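Pyruvate kinase (Pyrobaculum aerophilum, PDB 3QTG) catalyses the last step of glycolysis, the interconversion of phosphoenolpyruvate and ADP with pyruvate and ATP, using a divalent metal cation. Local coordinates at the interface of chains A and B and the interface of chains A and C. Residues are numbered along the deposited sequence; one frame, centred on the assembly and turned at random. Chains: chain A/B/C, Pyruvate kinase.

Chain A meets a different neighbour at each of two sites whose C-alpha centres lie about 37 Å apart. Contact 1 joins the C-terminal strands 455-460 of chains A and B, edge to edge, through paired backbone bonds. Contact 2 sets helices 302-313 and 331-343 of chain A against the short 3-10 helix 263-265 of chain C, with side chains doing the polar work. The two share no residue and no secondary-structure element. Both interfaces are two-fold symmetric and together are consistent with the homotetramer: one joins subunits through their C-terminal strands, the other largely through the barrel regions.

Contact 1: the interface of chains A and B. Residues chain A 458-460; chain B 452-455.
The amide N of B:His455 gives a hydrogen bond to the carbonyl O of A:Val459 at 2.6 Å, the shortest polar link across this patch. In return, the amide N of A:Val459 donates to the carbonyl O of B:His455 at 2.7 Å. Both donors lie in the plane of the carbonyl they meet, and the bond given by A:Val459 is nearly straight, with 168° at the hydrogen. Together they close an antiparallel beta bridge that depends on backbone rather than on side-chain identity. The side chain of B:Val454 flanks the bridge, its two methyls turned to A:Lys458 and A:Lys460. CG1 of B:Val454 lies anti to its backbone N (chi1 -177°), a rotation that turns this methyl toward A:Lys458 CB, 3.7 Å away. The other methyl, CG2, meets CD of A:Lys460 at 4.0 Å, the two side chains crossing at about a right angle. A:Lys460 runs extended beyond CG, which carries its CE to 3.6 Å from the carbonyl O of B:Gly452; its terminal amino nitrogen NZ is a little farther from that oxygen, so the contact is made by the methylene, although a positive charge there may still favour the carbonyl electrostatically. A:Lys458 instead bends at chi2 and chi4 and touches B:Val454 with the base of its chain. On the chain B side, the imidazole of B:His455 turns ND1 back toward its own approach loop, donating to the carbonyl O of B:Gly453 at 3.2 Å. The donor stands above that carbonyl's plane and the bond is bent, a modest brace that may help to fix the ring's rotation. A:Val459 lies in strand 455-460 near the chain's C-terminus, while B:His455 begins the same strand in its partner, after the loop residues B:Gly452 to B:Val454; the twin contact, with chains exchanged, extends the pairing between the two C-terminal domains.

Contact 2: the interface of chains A and C. Residues chain A 305, 337, 340-341, 344; chain C 264-265.
This is a two-fold interface between copies of one protein, and in this patch an aspartate side chain packs against helix 331-343, the residue after it and helix 302-313; it belongs to the contacts that hold the homotetramer together. C:Asp264 projects from its short 3-10 helix among A:Asn344, A:Arg340, A:Trp337 and A:Ile305, hiding 104 Å² of its surface there. Its carboxylate oxygen OD2 accepts a bent hydrogen bond from the amide ND2 of A:Asn344 at 2.7 Å. The donor reaches OD2 on the anti side and 32° out of the carboxylate plane, with the flat amide and carboxylate turned almost perpendicular, 87° apart. That same ND2 also donates to the carbonyl O of A:Arg340 at 2.8 Å, a bent bond that probably helps to steady the amide nitrogen facing chain C. An alanine in place of A:Asn344 would probably leave OD2 of C:Asp264 and the carbonyl O of A:Arg340 without this donor, and thin the packing against the carbonyl O of C:Asp264. Torsion matters on the aspartate too: its CG sits between the backbone N and the carbonyl carbon (chi1 63°), which sends the carboxylate toward A:Asn344. A:Arg340 meets it with methylenes rather than charge, CG lying 3.5 Å from OD2 of C:Asp264. NE remains 5.3 Å from OD2, too far for a salt bridge, though the positive group may still favour the ionised acid. The guanidinium is instead spread over one face of the A:Trp337 indole, CZ standing 3.9 Å above the ring. The far rim of that indole, at CZ3, approaches CB of C:Asp264, and the methyl CG2 of A:Ile305 rests against CA of C:Asp264. A:Trp337, A:Arg340 and A:Ile341 lie on helix 331-343 with A:Asn344 just beyond its end, A:Ile305 comes from helix 302-313, and C:Asp264 sits in 3-10 helix 263-265, immediately before helix 266-279 of the partner barrel.

Contact 1: the interface of chains A and B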
# COMPACT_ATOMS: atom_id res chain seq x y z
N LYS A 458 27.25 -11.18 -3.30
CA LYS A 458 28.04 -10.47 -4.32
C LYS A 458 27.05 -9.98 -5.37
O LYS A 458 26.30 -10.76 -5.93
CB LYS A 458 29.07 -11.38 -5.01
CG LYS A 458 30.11 -12.05 -4.13
CD LYS A 458 31.02 -11.02 -3.47
CE LYS A 458 32.38 -11.63 -3.13
NZ LYS A 458 32.90 -11.08 -1.86
N VAL A 459 27.02 -8.68 -5.62
CA VAL A 459 26.04 -8.12 -6.55
C VAL A 459 26.78 -7.47 -7.72
O VAL A 459 27.62 -6.61 -7.51
CB VAL A 459 25.09 -7.08 -5.87
CG1 VAL A 459 24.06 -6.56 -6.87
CG2 VAL A 459 24.39 -7.68 -4.65
N LYS A 460 26.51 -7.91 -8.95
CA LYS A 460 26.96 -7.16 -10.11
C LYS A 460 25.75 -6.59 -10.84
O LYS A 460 24.88 -7.34 -11.30
CB LYS A 460 27.85 -7.99 -11.04
CG LYS A 460 28.64 -7.07 -11.97
CD LYS A 460 29.91 -7.68 -12.50
CE LYS A 460 30.75 -6.59 -13.17
NZ LYS A 460 32.01 -7.15 -13.74
N GLY B 452 30.08 -0.04 -11.50
CA GLY B 452 30.52 -1.07 -12.46
C GLY B 452 31.27 -2.26 -11.87
O GLY B 452 31.67 -3.18 -12.61
N GLY B 453 31.51 -2.24 -10.56
CA GLY B 453 32.22 -3.35 -9.87
C GLY B 453 31.27 -4.29 -9.15
O GLY B 453 30.08 -4.00 -9.03
N VAL B 454 31.78 -5.42 -8.68
CA VAL B 454 31.00 -6.33 -7.86
C VAL B 454 30.80 -5.68 -6.50
O VAL B 454 31.75 -5.32 -5.83
CB VAL B 454 31.67 -7.73 -7.73
CG1 VAL B 454 30.78 -8.67 -6.92
CG2 VAL B 454 31.95 -8.35 -9.14
N HIS B 455 29.55 -5.47 -6.12
CA HIS B 455 29.25 -5.00 -4.77
C HIS B 455 29.25 -6.18 -3.80
O HIS B 455 28.77 -7.28 -4.13
CB HIS B 455 27.92 -4.27 -4.74
CG HIS B 455 27.93 -2.94 -5.41
ND1 HIS B 455 28.25 -2.78 -6.75
CD2 HIS B 455 27.65 -1.70 -4.95
CE1 HIS B 455 28.18 -1.50 -7.07
NE2 HIS B 455 27.82 -0.82 -5.99

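Contact 2: the interface of chains A and C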
# COMPACT_ATOMS: atom_id res chain seq x y z
N ILE A 305 -4.85 -27.90 -22.56
CA ILE A 305 -3.85 -26.83 -22.67
C ILE A 305 -4.19 -25.66 -21.72
O ILE A 305 -3.35 -25.24 -20.96
CB ILE A 305 -3.67 -26.34 -24.14
CG1 ILE A 305 -3.02 -27.45 -24.99
CG2 ILE A 305 -2.88 -25.04 -24.20
CD1 ILE A 305 -3.35 -27.40 -26.46
N TRP A 337 4.54 -31.93 -25.07
CA TRP A 337 3.45 -30.95 -24.92
C TRP A 337 3.40 -30.26 -23.55
O TRP A 337 3.12 -29.06 -23.48
CB TRP A 337 2.11 -31.58 -25.25
CG TRP A 337 1.77 -31.43 -26.69
CD1 TRP A 337 1.89 -32.37 -27.68
CD2 TRP A 337 1.27 -30.25 -27.33
NE1 TRP A 337 1.49 -31.86 -28.88
CE2 TRP A 337 1.10 -30.55 -28.70
CE3 TRP A 337 0.93 -28.96 -26.87
CZ2 TRP A 337 0.62 -29.62 -29.62
CZ3 TRP A 337 0.46 -28.03 -27.80
CH2 TRP A 337 0.30 -28.37 -29.16
N ARG A 340 6.32 -27.65 -23.67
CA ARG A 340 5.95 -26.62 -24.63
C ARG A 340 4.93 -25.63 -24.03
O ARG A 340 5.12 -24.42 -24.14
CB ARG A 340 5.38 -27.29 -25.88
CG ARG A 340 5.15 -26.37 -27.05
CD ARG A 340 4.43 -27.11 -28.18
NE ARG A 340 4.84 -28.51 -28.30
CZ ARG A 340 4.73 -29.24 -29.41
NH1 ARG A 340 4.21 -28.69 -30.51
NH2 ARG A 340 5.14 -30.52 -29.43
N ILE A 341 3.87 -26.14 -23.41
CA ILE A 341 2.86 -25.29 -22.74
C ILE A 341 3.48 -24.41 -21.66
O ILE A 341 3.12 -23.25 -21.54
CB ILE A 341 1.69 -26.11 -22.11
CG1 ILE A 341 0.88 -26.83 -23.21
CG2 ILE A 341 0.77 -25.19 -21.23
CD1 ILE A 341 0.03 -28.00 -22.71
N ASN A 344 5.17 -21.18 -22.45
CA ASN A 344 4.25 -20.08 -22.75
C ASN A 344 3.68 -19.39 -21.52
O ASN A 344 3.09 -18.32 -21.65
CB ASN A 344 3.09 -20.58 -23.62
CG ASN A 344 3.53 -20.91 -25.02
OD1 ASN A 344 3.64 -20.03 -25.88
ND2 ASN A 344 3.81 -22.20 -25.25
N ASP C 264 -0.92 -23.83 -28.01
CA ASP C 264 -0.25 -23.42 -26.76
C ASP C 264 -0.07 -21.90 -26.58
O ASP C 264 0.28 -21.44 -25.48
CB ASP C 264 1.12 -24.13 -26.66
CG ASP C 264 2.09 -23.74 -27.80
OD1 ASP C 264 1.68 -23.68 -28.97
OD2 ASP C 264 3.28 -23.48 -27.52
N ALA C 265 -0.31 -21.13 -27.64
CA ALA C 265 -0.14 -19.68 -27.61
C ALA C 265 -1.43 -18.91 -27.29
O ALA C 265 -1.38 -17.72 -26.94
CB ALA C 265 0.43 -19.19 -28.96